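Local coordinates for Ets DNA-binding protein pokkuri (Drosophila melanogaster, PDB 1SV4), which represses transcription as an Ets-family DNA-binding factor and restrains photoreceptor development against Ras signalling, this chain being its SAM/Pointed domain, at residues F29-L34 against D63-V68; D9-S14 against L46-R51; V20-C25 against L34-F39. The protein carries 1 engineered substitution. One frame throughout, in Å; residues are numbered along the deposited sequence.

Interaction 1 of 3, residues F29-L34 against D63-V68; sequences FDLPKL and DVLHNV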
# COMPACT_ATOMS: atom_id res chain seq x y z
N PHE A 29 6.85 0.33 9.54
CA PHE A 29 8.11 0.91 9.09
C PHE A 29 8.35 2.31 9.64
O PHE A 29 9.13 3.08 9.09
CB PHE A 29 8.18 0.91 7.56
CG PHE A 29 7.95 -0.43 6.94
CD1 PHE A 29 6.65 -0.91 6.76
CD2 PHE A 29 9.01 -1.25 6.60
CE1 PHE A 29 6.42 -2.19 6.24
CE2 PHE A 29 8.80 -2.53 6.08
CZ PHE A 29 7.50 -3.00 5.90
N ASP A 30 7.66 2.62 10.74
CA ASP A 30 7.80 3.91 11.40
C ASP A 30 7.81 5.08 10.45
O ASP A 30 8.64 5.98 10.57
CB ASP A 30 9.10 3.93 12.22
CG ASP A 30 9.08 2.93 13.34
OD1 ASP A 30 8.27 3.12 14.27
OD2 ASP A 30 9.87 1.97 13.29
N LEU A 31 6.90 5.08 9.49
CA LEU A 31 6.83 6.17 8.54
C LEU A 31 6.20 7.37 9.23
O LEU A 31 5.42 7.22 10.16
CB LEU A 31 6.01 5.77 7.32
CG LEU A 31 6.65 4.89 6.24
CD1 LEU A 31 8.06 4.48 6.63
CD2 LEU A 31 5.78 3.68 6.02
N PRO A 32 6.58 8.59 8.81
CA PRO A 32 5.99 9.78 9.43
C PRO A 32 4.53 9.93 9.00
O PRO A 32 3.91 8.98 8.50
CB PRO A 32 6.87 10.91 8.91
CG PRO A 32 8.21 10.23 8.73
CD PRO A 32 7.81 8.93 8.08
N LYS A 33 3.98 11.13 9.17
CA LYS A 33 2.59 11.42 8.82
C LYS A 33 2.33 11.17 7.33
O LYS A 33 2.98 11.76 6.47
CB LYS A 33 2.28 12.89 9.15
CG LYS A 33 0.82 13.27 9.00
CD LYS A 33 -0.04 12.64 10.08
CE LYS A 33 0.29 13.20 11.46
NZ LYS A 33 -0.55 12.58 12.53
N LEU A 34 1.36 10.31 7.04
CA LEU A 34 1.01 9.99 5.66
C LEU A 34 -0.32 10.65 5.31
O LEU A 34 -1.27 10.58 6.09
CB LEU A 34 0.92 8.47 5.50
CG LEU A 34 0.71 7.90 4.09
CD1 LEU A 34 1.83 8.35 3.18
CD2 LEU A 34 0.68 6.38 4.17
N ASP A 63 8.91 4.93 -1.88
CA ASP A 63 9.58 3.70 -2.30
C ASP A 63 9.27 2.51 -1.40
O ASP A 63 9.09 1.39 -1.87
CB ASP A 63 11.10 3.91 -2.35
CG ASP A 63 11.55 4.68 -3.58
OD1 ASP A 63 10.94 5.73 -3.90
OD2 ASP A 63 12.53 4.25 -4.22
N VAL A 64 9.21 2.75 -0.09
CA VAL A 64 8.90 1.70 0.87
C VAL A 64 7.52 1.12 0.59
O VAL A 64 7.34 -0.10 0.47
CB VAL A 64 8.94 2.25 2.31
CG1 VAL A 64 8.52 1.16 3.30
CG2 VAL A 64 10.34 2.76 2.62
N LEU A 65 6.55 2.01 0.49
CA LEU A 65 5.17 1.62 0.22
C LEU A 65 5.14 0.76 -1.04
O LEU A 65 4.65 -0.37 -1.04
CB LEU A 65 4.31 2.87 0.02
CG LEU A 65 4.25 3.81 1.23
CD1 LEU A 65 3.35 5.01 0.94
CD2 LEU A 65 3.72 3.04 2.43
N HIS A 66 5.70 1.30 -2.11
CA HIS A 66 5.71 0.61 -3.38
C HIS A 66 6.39 -0.75 -3.29
O HIS A 66 5.88 -1.73 -3.81
CB HIS A 66 6.38 1.50 -4.43
CG HIS A 66 6.49 0.86 -5.77
ND1 HIS A 66 7.59 0.12 -6.16
CD2 HIS A 66 5.63 0.83 -6.82
CE1 HIS A 66 7.40 -0.33 -7.39
NE2 HIS A 66 6.22 0.08 -7.81
N ASN A 67 7.54 -0.80 -2.63
CA ASN A 67 8.27 -2.05 -2.50
C ASN A 67 7.47 -3.09 -1.73
O ASN A 67 7.32 -4.22 -2.18
CB ASN A 67 9.61 -1.79 -1.81
CG ASN A 67 10.51 -3.01 -1.81
OD1 ASN A 67 10.98 -3.44 -2.86
ND2 ASN A 67 10.75 -3.58 -0.63
N VAL A 68 6.95 -2.71 -0.57
CA VAL A 68 6.17 -3.65 0.23
C VAL A 68 4.96 -4.16 -0.55
O VAL A 68 4.65 -5.35 -0.53
CB VAL A 68 5.69 -3.00 1.55
CG1 VAL A 68 4.81 -3.97 2.33
CG2 VAL A 68 6.90 -2.59 2.38
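F29, the first residue past helix 15-28 to leave helical phi/psi, comes nearest to helix 62-77 at V64, with 8.3 Å between their CA atoms; from there the chain runs on as irregular loop to L34. Every contact between the segments is apolar. The F29 ring meets two valines one turn apart. V64 CG1 sits 4.0 Å above one ring face, displaced toward the rim and closest to CG. V68 CG2 approaches the far end obliquely, 3.6 Å from F29 CZ. V68 chi1 of 177° puts CG1 anti to the backbone N, leaving CG2, beside that N, to meet the ring. In the SAM/Pointed fold the long C-terminal helix forms one wall of the core, and here the loop leaving helix 15-28 passes across the first turns of that helix. Farther down the loop, L31 and L65 run antiparallel side by side, their CD2 methyls 4.2 Å apart. The other branch of L65 is used as well: its CD1 lies 4.3 Å from L34 CD1, so the forked end of L65 serves both loop leucines. C25 of helix 15-28 touches both L31 and L65, while V68 also packs on F21.

Interaction 2 of 3, residues D9-S14 against L46-R51; sequences DPRLWS and LCLLTR
R11 and C47 are brought together by two side-chain turns: the arginine chain bends at chi2 (-87°), which carries its end alongside the cysteine, while C47 SG stands anti to its own carbonyl carbon (chi1 -62°) and lies against P10. The SG atom is 3.6 Å from P10 CB. C47 CB lies 3.5 Å from R11 NH1, oblique to the guanidinium, and R11 CD is 3.9 Å from the same carbon. The guanidinium therefore makes van der Waals contact here, with L48 CD2 near its plane at the edge. W13 presents its indole edge to L46, CZ3 standing 4.3 Å from L46 CD2; over the centre of one indole face is P10 CA, 3.5 Å above the plane. Local hydrogen bonds and turns shape the backbone on both sides. D9 OD1 accepts from R11 N at 3.0 Å, forming an Asx turn at the 3-10 segment 10-12, and L46-L49 is a type I turn. W13 NE1 is hydrogen-bonded to P7 O. The contact thus joins two loops of the all-helical SAM/Pointed fold, the one before helix 15-28 and that between helices 43-46 and 51-57, with helix 62-77 touching P10, W13, L46 and C47.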
# COMPACT_ATOMS: atom_id res chain seq x y z
N ASP A 9 -4.74 -11.29 -2.10
CA ASP A 9 -4.51 -10.66 -3.40
C ASP A 9 -4.86 -9.16 -3.33
O ASP A 9 -6.04 -8.79 -3.31
CB ASP A 9 -5.38 -11.34 -4.47
CG ASP A 9 -5.14 -10.80 -5.86
OD1 ASP A 9 -4.44 -9.76 -5.99
OD2 ASP A 9 -5.64 -11.40 -6.84
N PRO A 10 -3.84 -8.29 -3.32
CA PRO A 10 -4.00 -6.83 -3.24
C PRO A 10 -4.95 -6.24 -4.30
O PRO A 10 -5.55 -5.19 -4.08
CB PRO A 10 -2.57 -6.30 -3.42
CG PRO A 10 -1.72 -7.44 -2.93
CD PRO A 10 -2.42 -8.64 -3.52
N ARG A 11 -5.06 -6.91 -5.44
CA ARG A 11 -5.92 -6.43 -6.51
C ARG A 11 -7.39 -6.52 -6.11
O ARG A 11 -8.24 -5.92 -6.76
CB ARG A 11 -5.73 -7.27 -7.78
CG ARG A 11 -4.30 -7.63 -8.10
CD ARG A 11 -3.61 -6.57 -8.91
NE ARG A 11 -2.33 -7.07 -9.40
CZ ARG A 11 -1.54 -6.44 -10.25
NH1 ARG A 11 -1.88 -5.25 -10.75
NH2 ARG A 11 -0.39 -7.00 -10.62
N LEU A 12 -7.67 -7.27 -5.06
CA LEU A 12 -9.04 -7.45 -4.59
C LEU A 12 -9.39 -6.50 -3.46
O LEU A 12 -10.52 -6.49 -2.97
CB LEU A 12 -9.26 -8.89 -4.11
CG LEU A 12 -8.95 -9.96 -5.15
CD1 LEU A 12 -9.35 -11.31 -4.60
CD2 LEU A 12 -9.71 -9.66 -6.45
N TRP A 13 -8.43 -5.70 -3.04
CA TRP A 13 -8.65 -4.76 -1.95
C TRP A 13 -9.63 -3.63 -2.26
O TRP A 13 -9.61 -3.04 -3.34
CB TRP A 13 -7.33 -4.14 -1.51
CG TRP A 13 -6.39 -5.08 -0.84
CD1 TRP A 13 -6.64 -6.36 -0.41
CD2 TRP A 13 -5.04 -4.80 -0.47
NE1 TRP A 13 -5.53 -6.88 0.21
CE2 TRP A 13 -4.53 -5.95 0.19
CE3 TRP A 13 -4.21 -3.68 -0.63
CZ2 TRP A 13 -3.24 -6.01 0.69
CZ3 TRP A 13 -2.92 -3.74 -0.13
CH2 TRP A 13 -2.45 -4.90 0.52
N SER A 14 -10.47 -3.33 -1.27
CA SER A 14 -11.44 -2.24 -1.34
C SER A 14 -10.65 -1.00 -0.91
O SER A 14 -9.47 -1.11 -0.54
CB SER A 14 -12.59 -2.47 -0.35
OG SER A 14 -12.10 -2.46 0.99
N LEU A 46 -4.23 0.84 -6.78
CA LEU A 46 -3.01 0.93 -5.99
C LEU A 46 -1.89 0.13 -6.64
O LEU A 46 -0.76 0.60 -6.74
CB LEU A 46 -3.24 0.40 -4.56
CG LEU A 46 -2.09 0.72 -3.60
CD1 LEU A 46 -2.10 2.20 -3.27
CD2 LEU A 46 -2.21 -0.11 -2.32
N CYS A 47 -2.20 -1.09 -7.07
CA CYS A 47 -1.19 -1.95 -7.68
C CYS A 47 -0.73 -1.47 -9.05
O CYS A 47 0.24 -1.99 -9.61
CB CYS A 47 -1.70 -3.39 -7.80
SG CYS A 47 -2.07 -4.14 -6.21
N LEU A 48 -1.43 -0.48 -9.59
CA LEU A 48 -1.05 0.07 -10.89
C LEU A 48 -0.15 1.30 -10.76
O LEU A 48 0.46 1.75 -11.73
CB LEU A 48 -2.30 0.38 -11.72
CG LEU A 48 -2.98 -0.89 -12.25
CD1 LEU A 48 -4.29 -0.56 -12.94
CD2 LEU A 48 -2.02 -1.59 -13.21
N LEU A 49 -0.06 1.84 -9.55
CA LEU A 49 0.80 3.00 -9.32
C LEU A 49 2.25 2.62 -9.58
O LEU A 49 2.66 1.50 -9.30
CB LEU A 49 0.69 3.51 -7.89
CG LEU A 49 -0.67 4.05 -7.46
CD1 LEU A 49 -0.58 4.52 -6.01
CD2 LEU A 49 -1.08 5.19 -8.39
N THR A 50 3.00 3.57 -10.12
CA THR A 50 4.42 3.37 -10.40
C THR A 50 5.19 3.83 -9.17
O THR A 50 4.63 4.50 -8.30
CB THR A 50 4.87 4.25 -11.58
OG1 THR A 50 4.64 5.63 -11.24
CG2 THR A 50 4.08 3.92 -12.84
N ARG A 51 6.47 3.48 -9.09
CA ARG A 51 7.30 3.91 -7.98
C ARG A 51 7.19 5.43 -7.94
O ARG A 51 7.02 6.03 -6.87
CB ARG A 51 8.76 3.50 -8.20
CG ARG A 51 9.73 3.88 -7.08
CD ARG A 51 10.88 4.77 -7.58
NE ARG A 51 10.70 6.16 -7.17
CZ ARG A 51 10.84 7.21 -7.98
NH1 ARG A 51 11.17 7.03 -9.26
NH2 ARG A 51 10.64 8.44 -7.52

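Interaction 3 of 3, residues V20-C25 against L34-F39; sequences VFLRFC and LDFDLF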
# COMPACT_ATOMS: atom_id res chain seq x y z
N VAL A 20 -6.19 0.22 5.42
CA VAL A 20 -5.62 -0.69 6.40
C VAL A 20 -4.20 -1.09 6.02
O VAL A 20 -3.34 -1.25 6.88
CB VAL A 20 -6.50 -1.94 6.56
CG1 VAL A 20 -5.79 -2.97 7.42
CG2 VAL A 20 -7.82 -1.55 7.21
N PHE A 21 -3.94 -1.28 4.73
CA PHE A 21 -2.60 -1.63 4.29
C PHE A 21 -1.63 -0.49 4.62
O PHE A 21 -0.58 -0.70 5.21
CB PHE A 21 -2.59 -1.89 2.78
CG PHE A 21 -1.20 -1.95 2.20
CD1 PHE A 21 -0.33 -2.97 2.55
CD2 PHE A 21 -0.75 -0.94 1.34
CE1 PHE A 21 0.97 -2.99 2.07
CE2 PHE A 21 0.56 -0.95 0.86
CZ PHE A 21 1.42 -1.97 1.23
N LEU A 22 -1.99 0.73 4.23
CA LEU A 22 -1.13 1.87 4.49
C LEU A 22 -0.88 2.12 5.98
O LEU A 22 0.24 2.47 6.38
CB LEU A 22 -1.71 3.12 3.81
CG LEU A 22 -1.85 2.98 2.28
CD1 LEU A 22 -2.58 4.19 1.72
CD2 LEU A 22 -0.48 2.84 1.62
N ARG A 23 -1.90 1.93 6.82
CA ARG A 23 -1.72 2.11 8.26
C ARG A 23 -0.68 1.10 8.73
O ARG A 23 0.20 1.41 9.53
CB ARG A 23 -3.03 1.87 9.02
CG ARG A 23 -3.94 3.07 9.03
CD ARG A 23 -5.35 2.70 9.44
NE ARG A 23 -5.47 2.27 10.83
CZ ARG A 23 -5.72 3.09 11.85
NH1 ARG A 23 -5.87 4.39 11.63
NH2 ARG A 23 -5.87 2.60 13.07
N PHE A 24 -0.79 -0.13 8.22
CA PHE A 24 0.17 -1.17 8.57
C PHE A 24 1.59 -0.72 8.20
O PHE A 24 2.51 -0.83 9.01
CB PHE A 24 -0.15 -2.46 7.83
CG PHE A 24 0.96 -3.47 7.88
CD1 PHE A 24 1.24 -4.14 9.06
CD2 PHE A 24 1.75 -3.70 6.76
CE1 PHE A 24 2.31 -5.04 9.13
CE2 PHE A 24 2.82 -4.59 6.82
CZ PHE A 24 3.10 -5.26 8.00
N CYS A 25 1.77 -0.23 6.98
CA CYS A 25 3.09 0.23 6.54
C CYS A 25 3.61 1.31 7.47
O CYS A 25 4.77 1.28 7.90
CB CYS A 25 3.02 0.78 5.12
SG CYS A 25 2.72 -0.44 3.85
N LEU A 34 1.36 10.31 7.04
CA LEU A 34 1.01 9.99 5.66
C LEU A 34 -0.32 10.65 5.31
O LEU A 34 -1.27 10.58 6.09
CB LEU A 34 0.92 8.47 5.50
CG LEU A 34 0.71 7.90 4.09
CD1 LEU A 34 1.83 8.35 3.18
CD2 LEU A 34 0.68 6.38 4.17
N ASP A 35 -0.40 11.29 4.15
CA ASP A 35 -1.64 11.94 3.73
C ASP A 35 -2.54 10.89 3.08
O ASP A 35 -2.43 10.63 1.87
CB ASP A 35 -1.35 13.08 2.74
CG ASP A 35 -2.60 13.90 2.40
OD1 ASP A 35 -3.73 13.36 2.48
OD2 ASP A 35 -2.46 15.09 2.03
N PHE A 36 -3.44 10.31 3.86
CA PHE A 36 -4.33 9.28 3.34
C PHE A 36 -5.32 9.75 2.27
O PHE A 36 -5.94 8.93 1.60
CB PHE A 36 -5.07 8.59 4.50
CG PHE A 36 -4.16 7.88 5.46
CD1 PHE A 36 -3.70 8.52 6.61
CD2 PHE A 36 -3.72 6.58 5.21
CE1 PHE A 36 -2.81 7.89 7.47
CE2 PHE A 36 -2.83 5.94 6.07
CZ PHE A 36 -2.38 6.59 7.20
N ASP A 37 -5.48 11.06 2.10
CA ASP A 37 -6.40 11.56 1.08
C ASP A 37 -5.81 11.36 -0.31
O ASP A 37 -6.53 11.43 -1.30
CB ASP A 37 -6.68 13.06 1.27
CG ASP A 37 -7.53 13.34 2.48
OD1 ASP A 37 -8.20 12.40 2.98
OD2 ASP A 37 -7.56 14.51 2.94
N LEU A 38 -4.51 11.12 -0.37
CA LEU A 38 -3.84 10.93 -1.65
C LEU A 38 -3.84 9.47 -2.09
O LEU A 38 -3.26 9.11 -3.10
CB LEU A 38 -2.42 11.49 -1.56
CG LEU A 38 -2.40 12.97 -1.15
CD1 LEU A 38 -0.96 13.47 -1.04
CD2 LEU A 38 -3.19 13.80 -2.18
N PHE A 39 -4.50 8.62 -1.31
CA PHE A 39 -4.58 7.21 -1.64
C PHE A 39 -6.04 6.74 -1.65
O PHE A 39 -6.35 5.63 -1.19
CB PHE A 39 -3.76 6.37 -0.65
CG PHE A 39 -2.28 6.63 -0.73
CD1 PHE A 39 -1.68 7.56 0.11
CD2 PHE A 39 -1.50 5.97 -1.67
CE1 PHE A 39 -0.31 7.83 0.01
CE2 PHE A 39 -0.13 6.23 -1.78
CZ PHE A 39 0.46 7.16 -0.94
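L22 reaches F39 with one methyl at the root of the aromatic side chain: its CD1 is 3.4 Å from F39 CB and 3.5 Å from F39 CG, oblique to the ring. The two side chains meet at a slant, and L22 is the residue most covered by the opposite segment. L22 CG lies anti to the carbonyl carbon (chi1 -60°), and chi2 of 174° leaves CD1 anti to CA, at the far end of the chain, where it meets F39. Its CB serves two further partners: F36 CE2 at 3.8 Å, near the plane of that ring and at its edge, and L34 CD2 at 4.1 Å. R23 N also lies near the plane at the F36 edge, 4.2 Å from F36 CE2. Within the loop, L34 CB stands over one F36 face, 4.1 Å above the plane and displaced toward the rim. An Asx turn opens the 3-10 segment 36-38: D35 OD1 accepts from D37 N at 2.9 Å, approached nearly along the C-O bond direction. F39 also packs on F54 of helix 51-57. Such aromatic and leucine packing between helix 15-28 and the segment leading to the next helix belongs to the hydrophobic core of the all-helical SAM/Pointed fold.

From the N terminus, D9-S14 comes first and reaches forward to L46-R51, so interaction 2 closes a loop of 31 intervening residues. Both segments of interaction 3 fall within that loop, where 34-39 turns back against helix 15-28 with eight residues between the segments. Interaction 1 starts inside it, at 29-34, and ends beyond it on helix 62-77; it therefore crosses both other contacts. L34 is shared by interactions 1 and 3, whose centres are about 9 Å apart. F21, which does not touch 34-39, packs on W13 and L46 of interaction 2 and V68 of interaction 1. Together the contacts tie the N-terminal loop, helix 15-28, the interhelical loops and helix 62-77 into one domain.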